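Local coordinates for protein globin (Chloroflexus aurantiacus, PDB 5D1V) that probably binds and carries oxygen, as a heme-containing group II truncated hemoglobin whose structure has a water on the heme iron, at residues A[87-92]-A[115-120]; A[54-59]-A[111-116]; A[13-18]-A[99-104]; A[4-9]-A[103-108]. All coordinates share one frame; numbering follows the deposited sequence.

Contact 1 of 4, residues A[87-92]-A[115-120]; sequences AWLEHM and HAAQAM. With HEM (protoporphyrin IX containing Fe), chain C.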
# COMPACT_ATOMS: atom_id res chain seq x y z
N ALA A 87 -8.44 -0.62 -6.07
CA ALA A 87 -8.10 -1.90 -6.68
C ALA A 87 -7.07 -1.73 -7.80
O ALA A 87 -6.08 -2.44 -7.85
CB ALA A 87 -9.36 -2.61 -7.19
N TRP A 88 -7.28 -0.76 -8.69
CA TRP A 88 -6.34 -0.50 -9.75
C TRP A 88 -4.93 -0.20 -9.21
O TRP A 88 -3.91 -0.78 -9.63
CB TRP A 88 -6.86 0.66 -10.59
CG TRP A 88 -6.17 0.81 -11.88
CD1 TRP A 88 -6.61 0.37 -13.10
CD2 TRP A 88 -4.91 1.44 -12.12
NE1 TRP A 88 -5.72 0.70 -14.07
CE2 TRP A 88 -4.66 1.35 -13.51
CE3 TRP A 88 -3.98 2.11 -11.31
CZ2 TRP A 88 -3.51 1.87 -14.10
CZ3 TRP A 88 -2.83 2.62 -11.91
CH2 TRP A 88 -2.61 2.49 -13.29
N LEU A 89 -4.87 0.69 -8.23
CA LEU A 89 -3.59 1.15 -7.68
C LEU A 89 -2.88 0.01 -6.96
O LEU A 89 -1.67 -0.15 -7.09
CB LEU A 89 -3.82 2.32 -6.74
CG LEU A 89 -2.65 3.23 -6.45
CD1 LEU A 89 -2.10 3.84 -7.74
CD2 LEU A 89 -3.15 4.31 -5.52
N GLU A 90 -3.64 -0.81 -6.23
CA GLU A 90 -3.05 -1.99 -5.59
C GLU A 90 -2.26 -2.83 -6.60
O GLU A 90 -1.10 -3.22 -6.37
CB GLU A 90 -4.13 -2.86 -4.93
CG GLU A 90 -3.60 -4.16 -4.35
CD GLU A 90 -4.66 -5.07 -3.76
OE1 GLU A 90 -5.77 -4.58 -3.45
OE2 GLU A 90 -4.36 -6.26 -3.56
N HIS A 91 -2.91 -3.11 -7.73
CA HIS A 91 -2.31 -4.03 -8.68
C HIS A 91 -1.19 -3.38 -9.46
O HIS A 91 -0.20 -4.04 -9.76
CB HIS A 91 -3.38 -4.59 -9.60
CG HIS A 91 -4.42 -5.37 -8.87
ND1 HIS A 91 -4.10 -6.28 -7.88
CD2 HIS A 91 -5.76 -5.39 -8.97
CE1 HIS A 91 -5.20 -6.81 -7.40
NE2 HIS A 91 -6.23 -6.29 -8.04
N MET A 92 -1.30 -2.08 -9.76
CA MET A 92 -0.23 -1.45 -10.51
C MET A 92 0.97 -1.25 -9.62
O MET A 92 2.12 -1.41 -10.04
CB MET A 92 -0.63 -0.10 -11.13
CG MET A 92 0.50 0.49 -12.03
SD MET A 92 0.91 -0.57 -13.46
CE MET A 92 -0.49 -0.30 -14.51
N HIS A 115 -1.64 9.95 -8.59
CA HIS A 115 -2.37 11.12 -9.04
C HIS A 115 -3.39 10.76 -10.11
O HIS A 115 -4.55 11.14 -10.02
CB HIS A 115 -1.38 12.16 -9.56
CG HIS A 115 -2.00 13.49 -9.89
ND1 HIS A 115 -2.60 13.76 -11.09
CD2 HIS A 115 -2.08 14.62 -9.15
CE1 HIS A 115 -3.03 15.02 -11.09
NE2 HIS A 115 -2.72 15.56 -9.93
N ALA A 116 -2.95 10.00 -11.12
CA ALA A 116 -3.79 9.65 -12.26
C ALA A 116 -5.01 8.81 -11.84
O ALA A 116 -6.13 9.01 -12.35
CB ALA A 116 -2.97 8.91 -13.27
N ALA A 117 -4.78 7.86 -10.94
CA ALA A 117 -5.87 7.00 -10.47
C ALA A 117 -6.94 7.82 -9.75
O ALA A 117 -8.12 7.57 -9.93
CB ALA A 117 -5.36 5.91 -9.56
N GLN A 118 -6.53 8.76 -8.91
CA GLN A 118 -7.46 9.66 -8.23
C GLN A 118 -8.24 10.48 -9.24
O GLN A 118 -9.49 10.55 -9.18
CB GLN A 118 -6.71 10.57 -7.26
CG GLN A 118 -7.57 11.60 -6.53
CD GLN A 118 -8.48 11.00 -5.44
OE1 GLN A 118 -8.48 9.79 -5.19
NE2 GLN A 118 -9.24 11.87 -4.77
N ALA A 119 -7.52 11.09 -10.17
CA ALA A 119 -8.15 11.95 -11.17
C ALA A 119 -9.06 11.22 -12.19
O ALA A 119 -9.80 11.86 -12.95
CB ALA A 119 -7.07 12.71 -11.90
N MET A 120 -9.00 9.90 -12.24
CA MET A 120 -9.83 9.12 -13.14
C MET A 120 -11.23 8.90 -12.56
O MET A 120 -12.15 8.48 -13.27
CB MET A 120 -9.18 7.77 -13.41
CG MET A 120 -9.44 7.24 -14.77
SD MET A 120 -8.57 8.21 -16.02
CE MET A 120 -6.93 7.51 -15.91
CHA HEM C . -8.13 1.49 -20.51
CHB HEM C . -4.49 3.83 -18.30
CHC HEM C . -7.09 3.89 -14.17
CHD HEM C . -10.05 0.60 -16.17
C1A HEM C . -6.95 2.16 -20.29
C2A HEM C . -5.99 2.55 -21.31
C3A HEM C . -4.99 3.20 -20.70
C4A HEM C . -5.29 3.24 -19.27
CMA HEM C . -3.69 3.84 -21.28
CAA HEM C . -6.16 2.26 -22.82
CBA HEM C . -6.62 3.58 -23.47
CGA HEM C . -6.98 3.30 -24.92
O1A HEM C . -7.99 2.60 -25.18
O2A HEM C . -6.27 3.78 -25.82
C1B HEM C . -4.88 4.06 -16.99
C2B HEM C . -4.15 4.82 -16.00
C3B HEM C . -4.90 4.84 -14.87
C4B HEM C . -6.09 4.08 -15.11
CMB HEM C . -2.77 5.48 -16.24
CAB HEM C . -4.65 5.47 -13.49
CBB HEM C . -3.41 5.85 -13.18
C1C HEM C . -8.11 2.98 -14.33
C2C HEM C . -9.07 2.58 -13.31
C3C HEM C . -9.89 1.67 -13.91
C4C HEM C . -9.46 1.45 -15.26
CMC HEM C . -9.12 3.17 -11.87
CAC HEM C . -11.04 0.90 -13.27
CBC HEM C . -10.92 0.68 -11.97
C1D HEM C . -9.84 0.60 -17.53
C2D HEM C . -10.62 -0.12 -18.53
C3D HEM C . -10.09 0.15 -19.74
C4D HEM C . -8.95 1.02 -19.53
CMD HEM C . -11.85 -1.00 -18.23
CAD HEM C . -10.55 -0.37 -21.11
CBD HEM C . -9.71 -1.59 -21.45
CGD HEM C . -10.06 -2.15 -22.80
O1D HEM C . -9.67 -3.31 -23.06
O2D HEM C . -10.74 -1.44 -23.60
NA HEM C . -6.50 2.61 -19.06
NB HEM C . -6.06 3.63 -16.41
NC HEM C . -8.40 2.30 -15.49
ND HEM C . -8.84 1.27 -18.19
FE HEM C . -7.45 2.42 -17.26
O HOH W 1 -6.32 0.61 -16.92

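Contact 2 of 4, residues A[54-59]-A[111-116]; sequences QYFGGP and NYFRHA. With HEM (protoporphyrin IX containing Fe), chain C.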
# COMPACT_ATOMS: atom_id res chain seq x y z
N GLN A 54 5.07 5.39 -23.88
CA GLN A 54 5.11 6.75 -24.40
C GLN A 54 5.18 7.79 -23.30
O GLN A 54 5.97 8.72 -23.38
CB GLN A 54 3.88 7.00 -25.25
CG GLN A 54 3.81 8.41 -25.84
CD GLN A 54 2.60 8.56 -26.74
OE1 GLN A 54 2.57 8.02 -27.85
NE2 GLN A 54 1.59 9.27 -26.25
N TYR A 55 4.34 7.63 -22.28
CA TYR A 55 4.27 8.63 -21.22
C TYR A 55 5.62 8.82 -20.54
O TYR A 55 6.05 9.95 -20.28
CB TYR A 55 3.21 8.26 -20.18
CG TYR A 55 3.05 9.35 -19.13
CD1 TYR A 55 2.23 10.45 -19.38
CD2 TYR A 55 3.78 9.33 -17.95
CE1 TYR A 55 2.12 11.47 -18.45
CE2 TYR A 55 3.66 10.36 -17.01
CZ TYR A 55 2.83 11.42 -17.27
OH TYR A 55 2.71 12.45 -16.38
N PHE A 56 6.31 7.71 -20.29
CA PHE A 56 7.56 7.75 -19.55
C PHE A 56 8.78 7.94 -20.47
O PHE A 56 9.92 7.85 -20.04
CB PHE A 56 7.64 6.48 -18.70
CG PHE A 56 6.71 6.51 -17.56
CD1 PHE A 56 6.92 7.38 -16.49
CD2 PHE A 56 5.56 5.73 -17.56
CE1 PHE A 56 6.01 7.43 -15.43
CE2 PHE A 56 4.66 5.79 -16.49
CZ PHE A 56 4.90 6.66 -15.43
N GLY A 57 8.52 8.28 -21.73
CA GLY A 57 9.56 8.84 -22.59
C GLY A 57 10.05 7.97 -23.72
O GLY A 57 11.03 8.32 -24.36
N GLY A 58 9.40 6.83 -23.93
CA GLY A 58 9.73 5.95 -25.04
C GLY A 58 9.06 6.25 -26.37
O GLY A 58 8.72 7.41 -26.66
N PRO A 59 8.87 5.20 -27.19
CA PRO A 59 8.26 5.39 -28.50
C PRO A 59 6.88 6.03 -28.45
O PRO A 59 6.15 5.83 -27.47
CB PRO A 59 8.16 3.97 -29.06
CG PRO A 59 9.19 3.17 -28.34
CD PRO A 59 9.24 3.78 -26.95
N ASN A 111 4.30 7.99 -8.16
CA ASN A 111 3.74 9.31 -7.93
C ASN A 111 2.72 9.62 -9.03
O ASN A 111 1.63 10.12 -8.78
CB ASN A 111 4.82 10.39 -7.91
CG ASN A 111 5.86 10.21 -6.80
OD1 ASN A 111 5.61 9.55 -5.78
ND2 ASN A 111 7.01 10.86 -6.96
N TYR A 112 3.10 9.32 -10.27
CA TYR A 112 2.22 9.58 -11.39
C TYR A 112 0.92 8.76 -11.26
O TYR A 112 -0.19 9.29 -11.40
CB TYR A 112 2.91 9.27 -12.72
CG TYR A 112 1.90 9.18 -13.83
CD1 TYR A 112 1.30 10.32 -14.33
CD2 TYR A 112 1.52 7.95 -14.34
CE1 TYR A 112 0.34 10.24 -15.32
CE2 TYR A 112 0.57 7.85 -15.33
CZ TYR A 112 -0.02 9.00 -15.82
OH TYR A 112 -0.99 8.88 -16.80
N PHE A 113 1.05 7.47 -10.94
CA PHE A 113 -0.10 6.58 -10.86
C PHE A 113 -1.08 7.01 -9.75
O PHE A 113 -2.30 6.91 -9.92
CB PHE A 113 0.36 5.14 -10.62
CG PHE A 113 0.99 4.49 -11.82
CD1 PHE A 113 0.46 4.64 -13.08
CD2 PHE A 113 2.14 3.72 -11.68
CE1 PHE A 113 1.04 4.02 -14.19
CE2 PHE A 113 2.72 3.10 -12.77
CZ PHE A 113 2.17 3.25 -14.03
N ARG A 114 -0.55 7.46 -8.63
CA ARG A 114 -1.40 7.81 -7.49
C ARG A 114 -2.25 9.01 -7.89
O ARG A 114 -3.43 9.08 -7.59
CB ARG A 114 -0.58 8.11 -6.23
CG ARG A 114 0.00 6.86 -5.59
CD ARG A 114 0.76 7.15 -4.29
NE ARG A 114 1.36 5.97 -3.68
CZ ARG A 114 0.71 5.11 -2.87
NH1 ARG A 114 -0.58 5.28 -2.60
NH2 ARG A 114 1.37 4.09 -2.36
N HIS A 115 -1.64 9.95 -8.59
CA HIS A 115 -2.37 11.12 -9.04
C HIS A 115 -3.39 10.76 -10.11
O HIS A 115 -4.55 11.14 -10.02
CB HIS A 115 -1.38 12.16 -9.56
CG HIS A 115 -2.00 13.49 -9.89
ND1 HIS A 115 -2.60 13.76 -11.09
CD2 HIS A 115 -2.08 14.62 -9.15
CE1 HIS A 115 -3.03 15.02 -11.09
NE2 HIS A 115 -2.72 15.56 -9.93
N ALA A 116 -2.95 10.00 -11.12
CA ALA A 116 -3.79 9.65 -12.26
C ALA A 116 -5.01 8.81 -11.84
O ALA A 116 -6.13 9.01 -12.35
CB ALA A 116 -2.97 8.91 -13.27
CHA HEM C . -8.13 1.49 -20.51
CHB HEM C . -4.49 3.83 -18.30
CHC HEM C . -7.09 3.89 -14.17
CHD HEM C . -10.05 0.60 -16.17
C1A HEM C . -6.95 2.16 -20.29
C2A HEM C . -5.99 2.55 -21.31
C3A HEM C . -4.99 3.20 -20.70
C4A HEM C . -5.29 3.24 -19.27
CMA HEM C . -3.69 3.84 -21.28
CAA HEM C . -6.16 2.26 -22.82
CBA HEM C . -6.62 3.58 -23.47
CGA HEM C . -6.98 3.30 -24.92
O1A HEM C . -7.99 2.60 -25.18
O2A HEM C . -6.27 3.78 -25.82
C1B HEM C . -4.88 4.06 -16.99
C2B HEM C . -4.15 4.82 -16.00
C3B HEM C . -4.90 4.84 -14.87
C4B HEM C . -6.09 4.08 -15.11
CMB HEM C . -2.77 5.48 -16.24
CAB HEM C . -4.65 5.47 -13.49
CBB HEM C . -3.41 5.85 -13.18
C1C HEM C . -8.11 2.98 -14.33
C2C HEM C . -9.07 2.58 -13.31
C3C HEM C . -9.89 1.67 -13.91
C4C HEM C . -9.46 1.45 -15.26
CMC HEM C . -9.12 3.17 -11.87
CAC HEM C . -11.04 0.90 -13.27
CBC HEM C . -10.92 0.68 -11.97
C1D HEM C . -9.84 0.60 -17.53
C2D HEM C . -10.62 -0.12 -18.53
C3D HEM C . -10.09 0.15 -19.74
C4D HEM C . -8.95 1.02 -19.53
CMD HEM C . -11.85 -1.00 -18.23
CAD HEM C . -10.55 -0.37 -21.11
CBD HEM C . -9.71 -1.59 -21.45
CGD HEM C . -10.06 -2.15 -22.80
O1D HEM C . -9.67 -3.31 -23.06
O2D HEM C . -10.74 -1.44 -23.60
NA HEM C . -6.50 2.61 -19.06
NB HEM C . -6.06 3.63 -16.41
NC HEM C . -8.40 2.30 -15.49
ND HEM C . -8.84 1.27 -18.19
FE HEM C . -7.45 2.42 -17.26
O HOH W 1 -6.32 0.61 -16.92

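Contact 3 of 4, residues A[13-18]-A[99-104]; sequences EATFRR and AGVPEP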
# COMPACT_ATOMS: atom_id res chain seq x y z
N GLU A 13 11.20 -1.08 -23.29
CA GLU A 13 10.00 -1.84 -23.69
C GLU A 13 9.84 -3.14 -22.93
O GLU A 13 8.76 -3.51 -22.47
CB GLU A 13 10.06 -2.15 -25.19
CG GLU A 13 8.86 -2.93 -25.71
CD GLU A 13 8.80 -3.03 -27.22
OE1 GLU A 13 9.83 -2.80 -27.87
OE2 GLU A 13 7.72 -3.35 -27.75
N ALA A 14 10.94 -3.86 -22.82
CA ALA A 14 10.93 -5.14 -22.15
C ALA A 14 10.39 -5.03 -20.72
O ALA A 14 9.64 -5.88 -20.26
CB ALA A 14 12.31 -5.72 -22.16
N THR A 15 10.73 -3.95 -20.03
CA THR A 15 10.28 -3.75 -18.65
C THR A 15 8.79 -3.46 -18.61
O THR A 15 8.07 -3.98 -17.77
CB THR A 15 11.09 -2.65 -17.99
OG1 THR A 15 12.48 -3.02 -18.05
CG2 THR A 15 10.70 -2.46 -16.54
N PHE A 16 8.32 -2.64 -19.53
CA PHE A 16 6.88 -2.34 -19.57
C PHE A 16 6.05 -3.58 -19.89
O PHE A 16 4.92 -3.73 -19.40
CB PHE A 16 6.64 -1.21 -20.56
CG PHE A 16 7.05 0.13 -20.01
CD1 PHE A 16 6.22 0.83 -19.16
CD2 PHE A 16 8.28 0.65 -20.31
CE1 PHE A 16 6.62 2.05 -18.62
CE2 PHE A 16 8.69 1.86 -19.78
CZ PHE A 16 7.86 2.55 -18.94
N ARG A 17 6.63 -4.50 -20.66
CA ARG A 17 5.91 -5.74 -20.98
C ARG A 17 5.73 -6.53 -19.68
O ARG A 17 4.63 -7.03 -19.40
CB ARG A 17 6.65 -6.57 -22.03
CG ARG A 17 6.47 -6.06 -23.45
CD ARG A 17 7.11 -7.02 -24.45
NE ARG A 17 7.10 -6.51 -25.83
CZ ARG A 17 6.09 -6.65 -26.68
NH1 ARG A 17 5.00 -7.29 -26.31
NH2 ARG A 17 6.17 -6.14 -27.91
N ARG A 18 6.79 -6.60 -18.87
CA ARG A 18 6.73 -7.31 -17.58
C ARG A 18 5.69 -6.65 -16.65
O ARG A 18 4.89 -7.35 -16.01
CB ARG A 18 8.09 -7.35 -16.87
CG ARG A 18 9.19 -8.08 -17.65
CD ARG A 18 10.36 -8.51 -16.75
NE ARG A 18 10.97 -7.40 -16.04
CZ ARG A 18 11.87 -6.59 -16.56
NH1 ARG A 18 12.29 -6.75 -17.81
NH2 ARG A 18 12.37 -5.61 -15.82
N ALA A 99 8.03 -6.38 -11.06
CA ALA A 99 8.75 -6.28 -12.33
C ALA A 99 10.19 -5.83 -12.13
O ALA A 99 10.97 -5.82 -13.07
CB ALA A 99 8.06 -5.33 -13.25
N GLY A 100 10.54 -5.45 -10.90
CA GLY A 100 11.89 -5.06 -10.58
C GLY A 100 12.28 -3.65 -11.00
O GLY A 100 13.43 -3.38 -11.29
N VAL A 101 11.32 -2.74 -10.99
CA VAL A 101 11.60 -1.37 -11.39
C VAL A 101 12.47 -0.73 -10.32
O VAL A 101 12.08 -0.70 -9.16
CB VAL A 101 10.31 -0.58 -11.60
CG1 VAL A 101 10.61 0.83 -12.05
CG2 VAL A 101 9.40 -1.31 -12.60
N PRO A 102 13.66 -0.22 -10.71
CA PRO A 102 14.59 0.38 -9.76
C PRO A 102 14.17 1.76 -9.27
O PRO A 102 13.46 2.48 -9.98
CB PRO A 102 15.88 0.50 -10.57
CG PRO A 102 15.39 0.79 -11.93
CD PRO A 102 14.18 -0.12 -12.08
N GLU A 103 14.63 2.11 -8.08
CA GLU A 103 14.50 3.48 -7.57
C GLU A 103 15.63 4.31 -8.18
O GLU A 103 16.69 3.77 -8.50
CB GLU A 103 14.58 3.49 -6.05
CG GLU A 103 13.49 2.72 -5.36
CD GLU A 103 12.19 3.48 -5.33
OE1 GLU A 103 11.19 2.96 -4.78
OE2 GLU A 103 12.17 4.61 -5.85
N PRO A 104 15.42 5.62 -8.33
CA PRO A 104 14.25 6.44 -8.03
C PRO A 104 13.12 6.39 -9.07
O PRO A 104 12.03 6.93 -8.84
CB PRO A 104 14.84 7.85 -7.94
CG PRO A 104 16.02 7.81 -8.87
CD PRO A 104 16.58 6.44 -8.75

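Contact 4 of 4, residues A[4-9]-A[103-108]; sequences PTIYEQ and EPARSV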
# COMPACT_ATOMS: atom_id res chain seq x y z
N PRO A 4 18.55 11.08 -19.63
CA PRO A 4 17.75 9.93 -20.09
C PRO A 4 16.36 9.87 -19.44
O PRO A 4 16.18 10.27 -18.29
CB PRO A 4 18.59 8.73 -19.67
CG PRO A 4 20.02 9.27 -19.69
CD PRO A 4 19.89 10.67 -19.16
N THR A 5 15.39 9.39 -20.21
CA THR A 5 13.99 9.27 -19.76
C THR A 5 13.82 8.14 -18.75
O THR A 5 14.67 7.25 -18.63
CB THR A 5 13.05 9.00 -20.93
OG1 THR A 5 13.46 7.79 -21.57
CG2 THR A 5 13.05 10.13 -21.93
N ILE A 6 12.71 8.19 -18.02
CA ILE A 6 12.33 7.09 -17.16
C ILE A 6 12.33 5.80 -17.96
O ILE A 6 12.83 4.78 -17.50
CB ILE A 6 10.93 7.33 -16.49
CG1 ILE A 6 10.96 8.56 -15.59
CG2 ILE A 6 10.50 6.10 -15.74
CD1 ILE A 6 11.84 8.45 -14.38
N TYR A 7 11.71 5.84 -19.15
CA TYR A 7 11.68 4.69 -20.05
C TYR A 7 13.05 4.02 -20.18
O TYR A 7 13.18 2.80 -20.01
CB TYR A 7 11.17 5.14 -21.42
CG TYR A 7 11.11 4.08 -22.48
CD1 TYR A 7 10.00 3.25 -22.60
CD2 TYR A 7 12.15 3.93 -23.39
CE1 TYR A 7 9.93 2.28 -23.58
CE2 TYR A 7 12.09 2.96 -24.39
CZ TYR A 7 10.98 2.14 -24.46
OH TYR A 7 10.86 1.18 -25.44
N GLU A 8 14.07 4.82 -20.50
CA GLU A 8 15.44 4.32 -20.64
C GLU A 8 15.95 3.78 -19.32
O GLU A 8 16.56 2.72 -19.26
CB GLU A 8 16.39 5.42 -21.13
CG GLU A 8 16.00 6.11 -22.44
CD GLU A 8 16.88 7.33 -22.75
OE1 GLU A 8 18.09 7.12 -23.03
OE2 GLU A 8 16.38 8.48 -22.72
N GLN A 9 15.70 4.54 -18.25
CA GLN A 9 16.24 4.21 -16.93
C GLN A 9 15.81 2.84 -16.44
O GLN A 9 16.55 2.16 -15.75
CB GLN A 9 15.82 5.24 -15.90
CG GLN A 9 16.55 6.57 -16.00
CD GLN A 9 15.87 7.64 -15.17
OE1 GLN A 9 15.50 8.69 -15.69
NE2 GLN A 9 15.70 7.37 -13.88
N GLU A 103 14.63 2.11 -8.08
CA GLU A 103 14.50 3.48 -7.57
C GLU A 103 15.63 4.31 -8.18
O GLU A 103 16.69 3.77 -8.50
CB GLU A 103 14.58 3.49 -6.05
CG GLU A 103 13.49 2.72 -5.36
CD GLU A 103 12.19 3.48 -5.33
OE1 GLU A 103 11.19 2.96 -4.78
OE2 GLU A 103 12.17 4.61 -5.85
N PRO A 104 15.42 5.62 -8.33
CA PRO A 104 14.25 6.44 -8.03
C PRO A 104 13.12 6.39 -9.07
O PRO A 104 12.03 6.93 -8.84
CB PRO A 104 14.84 7.85 -7.94
CG PRO A 104 16.02 7.81 -8.87
CD PRO A 104 16.58 6.44 -8.75
N ALA A 105 13.37 5.75 -10.20
CA ALA A 105 12.40 5.77 -11.29
C ALA A 105 11.07 5.20 -10.82
O ALA A 105 10.02 5.72 -11.18
CB ALA A 105 12.93 5.00 -12.48
N ARG A 106 11.11 4.11 -10.06
CA ARG A 106 9.89 3.49 -9.55
C ARG A 106 9.03 4.49 -8.78
O ARG A 106 7.79 4.47 -8.88
CB ARG A 106 10.19 2.31 -8.63
CG ARG A 106 8.92 1.56 -8.18
CD ARG A 106 9.15 0.77 -6.87
NE ARG A 106 10.02 -0.38 -7.06
CZ ARG A 106 10.13 -1.40 -6.20
NH1 ARG A 106 9.41 -1.44 -5.08
NH2 ARG A 106 10.96 -2.40 -6.48
N SER A 107 9.67 5.34 -7.99
CA SER A 107 8.94 6.34 -7.20
C SER A 107 8.22 7.35 -8.09
O SER A 107 7.11 7.76 -7.79
CB SER A 107 9.86 7.09 -6.26
OG SER A 107 10.26 6.29 -5.15
N VAL A 108 8.88 7.75 -9.16
CA VAL A 108 8.28 8.71 -10.11
C VAL A 108 7.02 8.10 -10.71
O VAL A 108 5.98 8.75 -10.80
CB VAL A 108 9.27 9.12 -11.25
CG1 VAL A 108 8.56 10.03 -12.27
CG2 VAL A 108 10.52 9.83 -10.68

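Contact 1 of 4, residues A[87-92]-A[115-120]
With chi1 of Trp88 at -166° and that of Leu89 at -159°, both side chains leave helix 82-98 with CG turned away from their own backbone nitrogen, and they close on the methyl group of Ala117 in helix 105-119. Leu89 CD1 stops 4.3 Å from Ala117 CB. Trp88 brings up the six-membered part of its indole, with CE3 4.4 Å from the same Ala117 CB, a loose oblique approach. The two helices meet here through van der Waals contact alone, over a small area (82 Å² summed over both sides), and beside it the Trp88 indole packs on the heme. One face of the indole lies over the porphyrin, and Trp88 CD1 approaches HEM C1C to 3.3 Å. Across the macrocycle Met120, its chain bent at both chi2 and chi3, lays CE 3.5 Å from HEM C3B on the side of the axial ligand His75. Helices 82-98 and 105-119 correspond to the G and H helices of the two-over-two globin sandwich, and Trp88 holds the distal position where group II truncated hemoglobins carry a tryptophan. In the plane of its ring, Trp88 NE1 donates a 2.9 Å hydrogen bond to a water whose oxygen sits 2.2 Å from the iron. A donor so placed would be expected to polarise an iron-bound ligand and probably to stabilise bound oxygen.

Contact 2 of 4, residues A[54-59]-A[111-116]
The ring of Tyr112 is sandwiched: Tyr55 CE2 lies over one face, displaced toward the rim, and Ala116 CB lies over the opposite one. Over the Tyr55 ring, Tyr112 CZ stands above the centre, while Phe56 CE1 sits at the edge, in plane. The two tyrosines, brought together because both carry CG opposite the backbone N (chi1 -175° in Tyr55), form a face-to-face stack, their centroids 4.1 Å apart and their planes inclined by 28°, with Tyr55 CZ 3.4 Å from Tyr112 CE1. Phe56 completes an aromatic cluster; its ring takes Tyr55 CD2 over its centre and is nearly perpendicular to Tyr112 (89°), with Phe56 CZ 3.8 Å from Tyr112 CD2. These rings join the end of helix 42-55 to helix 105-119, the E and H helices of the truncated globin fold. The chain turns out of the E helix in a Schellman motif: Gly57, at positive phi, is the C-prime residue and its N binds Gln54 O at 3.1 Å. Phe56 CE2 touches Phe113 CZ at 4.3 Å. HEM CBB, a vinyl carbon, lies at the edge of the Phe113 ring, and Tyr112 OH comes within 3.9 Å of the heme methyl carbon CMB.

Contact 3 of 4, residues A[13-18]-A[99-104]
Arg18, on helix 13-28, gives a hydrogen bond from NH2 to the backbone oxygen of Ala99, with an N-H...O angle of 159° and 3.1 Å between Arg18 NH2 and Ala99 O. The acceptor lies exactly in the guanidinium plane and is met nearly along its C=O axis. A second, weak bond runs from Arg18 NE to Ala99 O at 3.4 Å, so one carbonyl oxygen is gripped by two N-H groups along one edge of the guanidinium. That carbonyl lies just before Gly100, the positive-phi residue of the Schellman motif that ends helix 82-98. A cation at this end of a helix would be expected to interact favourably with the helix dipole. The bend at chi3 of Arg18 (-57°) folds the guanidinium back over its own helix, where the CA of Thr15 lies against one face. Closer to the backbones, Arg18 CB and Ala99 CB meet at 4.1 Å, where the two main chains come nearest. Thr15 turns its hydroxyl to the backbone oxygen of Ile10, which leaves its methyl for packing. Ala99 and Val101 both also press on Ile19 of helix 13-28, and Val101 reaches Met109 of helix 105-119, so the loop between the G and H helices is seated against the B helix. At its inner margin, Thr15 CG2 and Val101 CG2 approach to 4.3 Å.

Contact 4 of 4, residues A[4-9]-A[103-108]
Ile6 reaches from the short N-terminal helix 6-9 across to Ala105 and Val108 in the first turns of helix 105-119. Its CB points toward that helix and, like the CG2 branch, lies against the ring of Phe56, in the loop after helix 42-55. The longer branch parts from that ring: CG1 sits beside the backbone nitrogen (chi1 -63°) and a further bend (chi2 -66°) carries CD1 over to helix 105-119. There the tip settles between residues one turn apart, with Ile6 CD1 4.1 Å from Ala105 CB and equally 4.1 Å from Val108 CB. Val108 adds CG2, at 4.2 Å from Ile6 CD1, its side chain running obliquely to that of Ile6. The extended chain of Gln9, one turn on from Ile6, also comes up against Ala105. No hydrogen bond links the two segments. At the start of the second segment Ser107 OG donates to Glu103 OE2 at 2.6 Å, meeting the carboxylate on its syn side, and Arg106, whose CB points away from helix 6-9, sends NE to Val101 O. At the start of the first, Glu8 N donates to Thr5 OG1 at 3.2 Å, and Thr5 N returns a 2.8 Å bond to Glu8 OE2 from above the carboxylate plane. This reciprocal pair is a capping box with Thr5 as N-cap, opening the brief A-like helix that precedes the two-over-two sandwich of a truncated globin.

Overall arrangement
Helix 105-119 runs through contacts 1, 2 and 4, and the loop leading into it supplies contact 3. Contacts 1 and 2, with centres about 12 Å apart, share His115 and Ala116 and both touch the heme; between them Met92 CG packs 3.5 Å from Phe113 CE2. Contacts 3 and 4 lie away from the heme pocket, their centres about 18 and 19 Å from that of contact 1. Neither touches contact 1 (nearest atoms about 8 Å), but both meet contact 2. Phe56 of contact 2 packs through CB on Phe16 CZ of contact 3 at 3.9 Å, and its O lies 2.8 Å from Tyr7 N of contact 4, a probable hydrogen bond.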